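Local atomic coordinates of TetR family transcriptional regulator (Streptomyces coelicolor, PDB entry 6SRN), a protein that probably binds regulatory DNA as a TetR-type transcription factor and takes up a furan-carboxylic acid hormone linked to control of antibiotic production. Residues 83-88 with 144-149; 90-95 with 107-112. All coordinates share one frame; numbering follows the deposited sequence.

Interaction 1: residues 83-88 with 144-149; sequences EHYARW and YVDWTH. With LUB (4-(Hydroxymethyl)-2-propylfuran-3-carboxylic acid), chain B.
W147 and Y85 meet at the wall of the ligand pocket of a TetR-type regulator, where the end of helix 73-86 faces the start of helix 145-161. Taken from its backbone outward, W147 first brings CB to 4.1 Å from C8 of the ligand's propyl chain. In the five-membered ring, CD1 lies 3.9 Å from CD1 of Y85, and CD2 comes within 3.5 Å of ligand C8, which sits over one indole face. NE1 gives its hydrogen to a water at the ring edge, and that water in turn donates to the carbonyl O of H84, a bridge between the two segments. Farther out, CZ2 of W147 presses over one face of the W88 indole, 3.4 Å from CD2 of W88, while CB of W88 lies over the W147 face opposite ligand C8. The two indole planes stand 47° apart, an oblique pair.

The Y85 hydroxyl donates to O10 of the ligand carboxylate at 2.6 Å and is also hydrogen-bonded to NE2 of Q130. D146 OD2 lies over one face of the Y85 ring, 3.6 Å from CD2. The Y144 hydroxyl instead bonds N190 of the second subunit, so Y144 links the pocket to that subunit. The backbone N of Y144, at the N-cap position, is the second donor to the carboxylate, 2.9 Å from O10 with an N-H...O angle of 144°.

Interaction 2: residues 90-95 with 107-112; sequences AAMEEI and EEMLHR
R112 reaches tip to tip toward I95, and each guanidinium nitrogen finds a partner: E108, E94 or a water. NE donates to E108 OE2 at 3.0 Å; the angle of 168° makes this a nearly straight bond, lying in the guanidinium plane and using the anti lone pair of OE2. NH1 forms a salt bridge with E94 OE2 across the helices, but its hydrogen bond, at 3.1 Å and 146°, is weak. NH2 donates to a water that in turn donates to the same E94 OE2, so this oxygen meets R112 both directly and through water. The other E108 oxygen, OE1, accepts from H111 ND1 at 2.8 Å, with both carboxylate oxygens thereby engaged on their own helix. Beneath this network I95 CG1 sits over the centre of the guanidinium, 3.7 Å from CZ, while its CD1 touches CG of E108 and SD of M109.

M109, bent at chi2, lays SD against the other backbone, 3.5 Å from N of M92. The segment axes approach to 10.1 Å and run 131° apart, pairing helix 88-96 with helix 102-119; L150 of helix 145-161 touches both methionines, and W201 of helix 197-212 packs on L110.

Overall arrangement
From the N terminus, the chain runs through the predicted helix-turn-helix at 51-70 into helix 73-86, whose end, with the start of helix 88-96, supplies the first segment of interaction 1. Interaction 2 joins helix 88-96 to helix 102-119, with 11 residues between the two segments. The chain then passes through helix 121-131 before residues 144-149 return to 83-88, closing a 55-residue loop that contains the smaller one entirely; the two nest and do not cross. Their centres lie 12 Å apart, yet they touch: W88 and W147 both pack on the 107-112 segment. Interaction 1 ties helix 73-86, which follows the predicted DNA-binding motif, to helix 145-161, and interaction 2 ties helix 88-96 to helix 102-119.

Interaction 1: residues 83-88 with 144-149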
loop_
_atom_site.group_PDB
_atom_site.type_symbol
_atom_site.label_atom_id
_atom_site.label_comp_id
_atom_site.label_asym_id
_atom_site.label_seq_id
_atom_site.Cartn_x
_atom_site.Cartn_y
_atom_site.Cartn_z
ATOM N N GLU A 83 6.429 16.216 -8.915
ATOM C CA GLU A 83 5.506 16.564 -9.957
ATOM C C GLU A 83 4.233 15.740 -9.850
ATOM O O GLU A 83 3.142 16.248 -10.097
ATOM C CB GLU A 83 6.180 16.358 -11.316
ATOM C CG GLU A 83 5.248 16.390 -12.493
ATOM C CD GLU A 83 4.393 17.619 -12.529
ATOM O OE1 GLU A 83 4.874 18.689 -12.106
ATOM O OE2 GLU A 83 3.237 17.508 -13.014
ATOM N N HIS A 84 4.372 14.467 -9.504
ATOM C CA HIS A 84 3.175 13.599 -9.462
ATOM C C HIS A 84 2.247 14.005 -8.315
ATOM O O HIS A 84 1.071 13.649 -8.338
ATOM C CB HIS A 84 3.603 12.116 -9.499
ATOM C CG HIS A 84 3.459 11.323 -8.230
ATOM N ND1 HIS A 84 4.212 11.547 -7.093
ATOM C CD2 HIS A 84 2.714 10.238 -7.956
ATOM C CE1 HIS A 84 3.909 10.660 -6.172
ATOM N NE2 HIS A 84 3.014 9.835 -6.678
ATOM N N TYR A 85 2.738 14.786 -7.360
ATOM C CA TYR A 85 1.881 15.441 -6.342
ATOM C C TYR A 85 1.408 16.837 -6.715
ATOM O O TYR A 85 0.217 17.194 -6.503
ATOM C CB TYR A 85 2.568 15.509 -4.987
ATOM C CG TYR A 85 2.862 14.214 -4.348
ATOM C CD1 TYR A 85 1.874 13.242 -4.126
ATOM C CD2 TYR A 85 4.156 13.933 -3.899
ATOM C CE1 TYR A 85 2.184 12.038 -3.526
ATOM C CE2 TYR A 85 4.451 12.737 -3.285
ATOM C CZ TYR A 85 3.469 11.782 -3.070
ATOM O OH TYR A 85 3.823 10.580 -2.489
ATOM N N ALA A 86 2.298 17.649 -7.271
ATOM C CA ALA A 86 2.038 19.074 -7.428
ATOM C C ALA A 86 0.983 19.368 -8.456
ATOM O O ALA A 86 0.409 20.466 -8.456
ATOM C CB ALA A 86 3.319 19.803 -7.788
ATOM N N ARG A 87 0.733 18.442 -9.357
ATOM C CA ARG A 87 -0.287 18.595 -10.349
ATOM C C ARG A 87 -1.771 18.641 -9.871
ATOM O O ARG A 87 -2.638 19.125 -10.553
ATOM C CB ARG A 87 -0.065 17.537 -11.427
ATOM C CG ARG A 87 -0.123 16.086 -10.962
ATOM C CD ARG A 87 -0.013 15.146 -12.152
ATOM N NE ARG A 87 1.207 15.345 -12.916
ATOM C CZ ARG A 87 1.489 14.664 -14.017
ATOM N NH1 ARG A 87 0.661 13.702 -14.416
ATOM N NH2 ARG A 87 2.586 14.925 -14.682
ATOM N N TRP A 88 -2.021 18.196 -8.665
ATOM C CA TRP A 88 -3.389 17.904 -8.221
ATOM C C TRP A 88 -4.217 19.080 -7.707
ATOM O O TRP A 88 -5.412 19.143 -7.954
ATOM C CB TRP A 88 -3.373 16.679 -7.269
ATOM C CG TRP A 88 -3.012 15.480 -8.063
ATOM C CD1 TRP A 88 -1.810 14.847 -8.089
ATOM C CD2 TRP A 88 -3.844 14.794 -9.002
ATOM N NE1 TRP A 88 -1.823 13.805 -8.994
ATOM C CE2 TRP A 88 -3.059 13.747 -9.582
ATOM C CE3 TRP A 88 -5.163 14.965 -9.430
ATOM C CZ2 TRP A 88 -3.544 12.922 -10.574
ATOM C CZ3 TRP A 88 -5.655 14.130 -10.403
ATOM C CH2 TRP A 88 -4.848 13.086 -10.950
ATOM N N TYR A 144 1.807 10.476 1.044
ATOM C CA TYR A 144 0.433 10.481 1.614
ATOM C C TYR A 144 -0.019 11.839 2.142
ATOM O O TYR A 144 -1.228 12.166 2.058
ATOM C CB TYR A 144 0.251 9.394 2.714
ATOM C CG TYR A 144 0.885 8.073 2.322
ATOM C CD1 TYR A 144 0.526 7.396 1.144
ATOM C CD2 TYR A 144 1.915 7.517 3.085
ATOM C CE1 TYR A 144 1.173 6.250 0.771
ATOM C CE2 TYR A 144 2.541 6.354 2.709
ATOM C CZ TYR A 144 2.194 5.736 1.532
ATOM O OH TYR A 144 2.872 4.613 1.150
ATOM N N VAL A 145 0.916 12.615 2.704
ATOM C CA VAL A 145 0.519 13.812 3.406
ATOM C C VAL A 145 -0.036 14.903 2.471
ATOM O O VAL A 145 -0.934 15.624 2.847
ATOM C CB VAL A 145 1.589 14.346 4.353
ATOM C CG1 VAL A 145 1.986 13.321 5.398
ATOM C CG2 VAL A 145 2.788 14.758 3.587
ATOM N N ASP A 146 0.475 15.011 1.245
ATOM C CA ASP A 146 -0.027 16.026 0.315
ATOM C C ASP A 146 -1.484 15.756 -0.069
ATOM O O ASP A 146 -2.306 16.650 -0.030
ATOM C CB ASP A 146 0.856 16.092 -0.937
ATOM C CG ASP A 146 2.242 16.632 -0.653
ATOM O OD1 ASP A 146 2.301 17.684 0.046
ATOM O OD2 ASP A 146 3.255 16.005 -1.071
ATOM N N TRP A 147 -1.795 14.506 -0.391
ATOM C CA TRP A 147 -3.155 14.161 -0.766
ATOM C C TRP A 147 -4.072 14.254 0.447
ATOM O O TRP A 147 -5.186 14.677 0.321
ATOM C CB TRP A 147 -3.217 12.751 -1.363
ATOM C CG TRP A 147 -3.081 12.708 -2.872
ATOM C CD1 TRP A 147 -1.928 12.470 -3.616
ATOM C CD2 TRP A 147 -4.129 12.875 -3.812
ATOM N NE1 TRP A 147 -2.237 12.483 -4.973
ATOM C CE2 TRP A 147 -3.567 12.779 -5.116
ATOM C CE3 TRP A 147 -5.503 13.126 -3.688
ATOM C CZ2 TRP A 147 -4.377 12.837 -6.255
ATOM C CZ3 TRP A 147 -6.266 13.213 -4.817
ATOM C CH2 TRP A 147 -5.701 13.096 -6.069
ATOM N N THR A 148 -3.582 13.886 1.625
ATOM C CA THR A 148 -4.391 14.007 2.820
ATOM C C THR A 148 -4.793 15.457 3.068
ATOM O O THR A 148 -5.985 15.717 3.276
ATOM C CB THR A 148 -3.709 13.342 4.022
ATOM O OG1 THR A 148 -3.418 11.972 3.709
ATOM C CG2 THR A 148 -4.627 13.385 5.259
ATOM N N HIS A 149 -3.820 16.354 2.994
ATOM C CA HIS A 149 -4.075 17.789 3.171
ATOM C C HIS A 149 -4.982 18.338 2.090
ATOM O O HIS A 149 -5.896 19.158 2.358
ATOM C CB HIS A 149 -2.755 18.556 3.226
ATOM C CG HIS A 149 -2.152 18.568 4.591
ATOM N ND1 HIS A 149 -0.815 18.338 4.835
ATOM C CD2 HIS A 149 -2.725 18.793 5.801
ATOM C CE1 HIS A 149 -0.591 18.441 6.137
ATOM N NE2 HIS A 149 -1.735 18.691 6.745
HETATM C C2 LUB B . -1.135 7.732 -3.335
HETATM C C4 LUB B . 1.029 7.240 -3.632
HETATM C C5 LUB B . 0.316 6.387 -4.374
HETATM C C6 LUB B . -2.449 8.100 -2.780
HETATM O O11 LUB B . -0.394 9.935 -1.599
HETATM C C9 LUB B . 0.506 9.149 -1.993
HETATM O O10 LUB B . 1.719 9.254 -1.585
HETATM C C3 LUB B . 0.195 8.057 -2.894
HETATM C C12 LUB B . 2.543 7.295 -3.767
HETATM O O13 LUB B . 3.134 7.203 -2.449
HETATM O O1 LUB B . -1.052 6.574 -4.116
HETATM C C7 LUB B . -3.195 8.901 -3.854
HETATM C C8 LUB B . -4.540 9.389 -3.375
HETATM O O HOH W 1 -0.099 11.772 -6.731
#

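Interaction 2: residues 90-95 with 107-112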
loop_
_atom_site.group_PDB
_atom_site.type_symbol
_atom_site.label_atom_id
_atom_site.label_comp_id
_atom_site.label_asym_id
_atom_site.label_seq_id
_atom_site.Cartn_x
_atom_site.Cartn_y
_atom_site.Cartn_z
ATOM N N ALA A 90 -4.382 22.067 -8.969
ATOM C CA ALA A 90 -5.009 22.649 -10.157
ATOM C C ALA A 90 -6.212 21.846 -10.660
ATOM O O ALA A 90 -7.209 22.440 -11.099
ATOM C CB ALA A 90 -3.982 22.828 -11.272
ATOM N N ALA A 91 -6.113 20.523 -10.544
ATOM C CA ALA A 91 -7.211 19.628 -10.936
ATOM C C ALA A 91 -8.391 19.872 -10.021
ATOM O O ALA A 91 -9.551 19.930 -10.448
ATOM C CB ALA A 91 -6.766 18.179 -10.877
ATOM N N MET A 92 -8.126 20.035 -8.730
ATOM C CA MET A 92 -9.223 20.267 -7.793
ATOM C C MET A 92 -9.917 21.586 -8.050
ATOM O O MET A 92 -11.130 21.665 -7.968
ATOM C CB MET A 92 -8.782 20.147 -6.334
ATOM C CG MET A 92 -9.956 19.733 -5.435
ATOM S SD MET A 92 -9.448 19.109 -3.820
ATOM C CE MET A 92 -9.195 20.708 -3.153
ATOM N N GLU A 93 -9.121 22.595 -8.438
ATOM C CA GLU A 93 -9.670 23.890 -8.812
ATOM C C GLU A 93 -10.523 23.786 -10.062
ATOM O O GLU A 93 -11.579 24.387 -10.125
ATOM C CB GLU A 93 -8.541 24.925 -8.991
ATOM C CG GLU A 93 -9.016 26.354 -9.275
ATOM C CD GLU A 93 -9.792 26.988 -8.119
ATOM O OE1 GLU A 93 -9.940 26.385 -7.019
ATOM O OE2 GLU A 93 -10.301 28.113 -8.322
ATOM N N GLU A 94 -10.076 23.019 -11.046
ATOM C CA GLU A 94 -10.858 22.839 -12.283
ATOM C C GLU A 94 -12.247 22.212 -11.971
ATOM O O GLU A 94 -13.263 22.578 -12.555
ATOM C CB GLU A 94 -10.056 21.940 -13.219
ATOM C CG GLU A 94 -10.675 21.642 -14.574
ATOM C CD GLU A 94 -9.847 20.629 -15.335
ATOM O OE1 GLU A 94 -8.598 20.737 -15.315
ATOM O OE2 GLU A 94 -10.436 19.715 -15.941
ATOM N N ILE A 95 -12.256 21.264 -11.038
ATOM C CA ILE A 95 -13.490 20.595 -10.644
ATOM C C ILE A 95 -14.408 21.530 -9.829
ATOM O O ILE A 95 -15.632 21.624 -10.016
ATOM C CB ILE A 95 -13.155 19.314 -9.841
ATOM C CG1 ILE A 95 -12.482 18.281 -10.749
ATOM C CG2 ILE A 95 -14.411 18.725 -9.246
ATOM C CD1 ILE A 95 -11.672 17.250 -10.026
ATOM N N GLU A 107 -14.697 12.681 -4.744
ATOM C CA GLU A 107 -14.916 11.543 -5.602
ATOM C C GLU A 107 -14.230 11.703 -6.958
ATOM O O GLU A 107 -13.560 10.763 -7.432
ATOM C CB GLU A 107 -16.389 11.317 -5.858
ATOM C CG GLU A 107 -17.180 10.731 -4.743
ATOM C CD GLU A 107 -18.565 10.491 -5.310
ATOM O OE1 GLU A 107 -18.721 9.526 -6.143
ATOM O OE2 GLU A 107 -19.417 11.334 -5.031
ATOM N N GLU A 108 -14.409 12.869 -7.592
ATOM C CA GLU A 108 -13.888 13.052 -8.935
ATOM C C GLU A 108 -12.352 13.147 -8.905
ATOM O O GLU A 108 -11.672 12.686 -9.844
ATOM C CB GLU A 108 -14.505 14.259 -9.626
ATOM C CG GLU A 108 -14.002 14.498 -11.034
ATOM C CD GLU A 108 -14.156 13.360 -12.036
ATOM O OE1 GLU A 108 -14.927 12.402 -11.795
ATOM O OE2 GLU A 108 -13.485 13.471 -13.090
ATOM N N MET A 109 -11.788 13.744 -7.863
ATOM C CA MET A 109 -10.322 13.740 -7.742
ATOM C C MET A 109 -9.757 12.335 -7.720
ATOM O O MET A 109 -8.754 12.032 -8.379
ATOM C CB MET A 109 -9.905 14.495 -6.485
ATOM C CG MET A 109 -10.095 15.991 -6.641
ATOM S SD MET A 109 -8.887 16.732 -7.710
ATOM C CE MET A 109 -7.426 16.630 -6.676
ATOM N N LEU A 110 -10.390 11.452 -6.951
ATOM C CA LEU A 110 -9.884 10.081 -6.825
ATOM C C LEU A 110 -10.149 9.278 -8.128
ATOM O O LEU A 110 -9.336 8.451 -8.537
ATOM C CB LEU A 110 -10.430 9.377 -5.562
ATOM C CG LEU A 110 -9.935 10.046 -4.270
ATOM C CD1 LEU A 110 -10.730 9.465 -3.101
ATOM C CD2 LEU A 110 -8.438 9.824 -4.047
ATOM N N HIS A 111 -11.253 9.542 -8.792
ATOM C CA HIS A 111 -11.488 8.994 -10.140
ATOM C C HIS A 111 -10.354 9.383 -11.068
ATOM O O HIS A 111 -9.767 8.533 -11.753
ATOM C CB HIS A 111 -12.818 9.588 -10.631
ATOM C CG HIS A 111 -13.250 9.155 -11.988
ATOM N ND1 HIS A 111 -14.198 9.873 -12.699
ATOM C CD2 HIS A 111 -12.818 8.185 -12.817
ATOM C CE1 HIS A 111 -14.398 9.275 -13.876
ATOM N NE2 HIS A 111 -13.584 8.234 -13.963
ATOM N N ARG A 112 -10.019 10.666 -11.099
ATOM C CA ARG A 112 -8.961 11.128 -11.950
ATOM C C ARG A 112 -7.592 10.534 -11.547
ATOM O O ARG A 112 -6.780 10.194 -12.404
ATOM C CB ARG A 112 -8.930 12.669 -11.928
ATOM C CG ARG A 112 -10.037 13.284 -12.740
ATOM C CD ARG A 112 -9.941 14.788 -12.826
ATOM N NE ARG A 112 -11.189 15.308 -13.381
ATOM C CZ ARG A 112 -11.369 16.538 -13.834
ATOM N NH1 ARG A 112 -10.382 17.420 -13.806
ATOM N NH2 ARG A 112 -12.572 16.877 -14.317
HETATM O O HOH W 2 -13.411 19.032 -15.614
#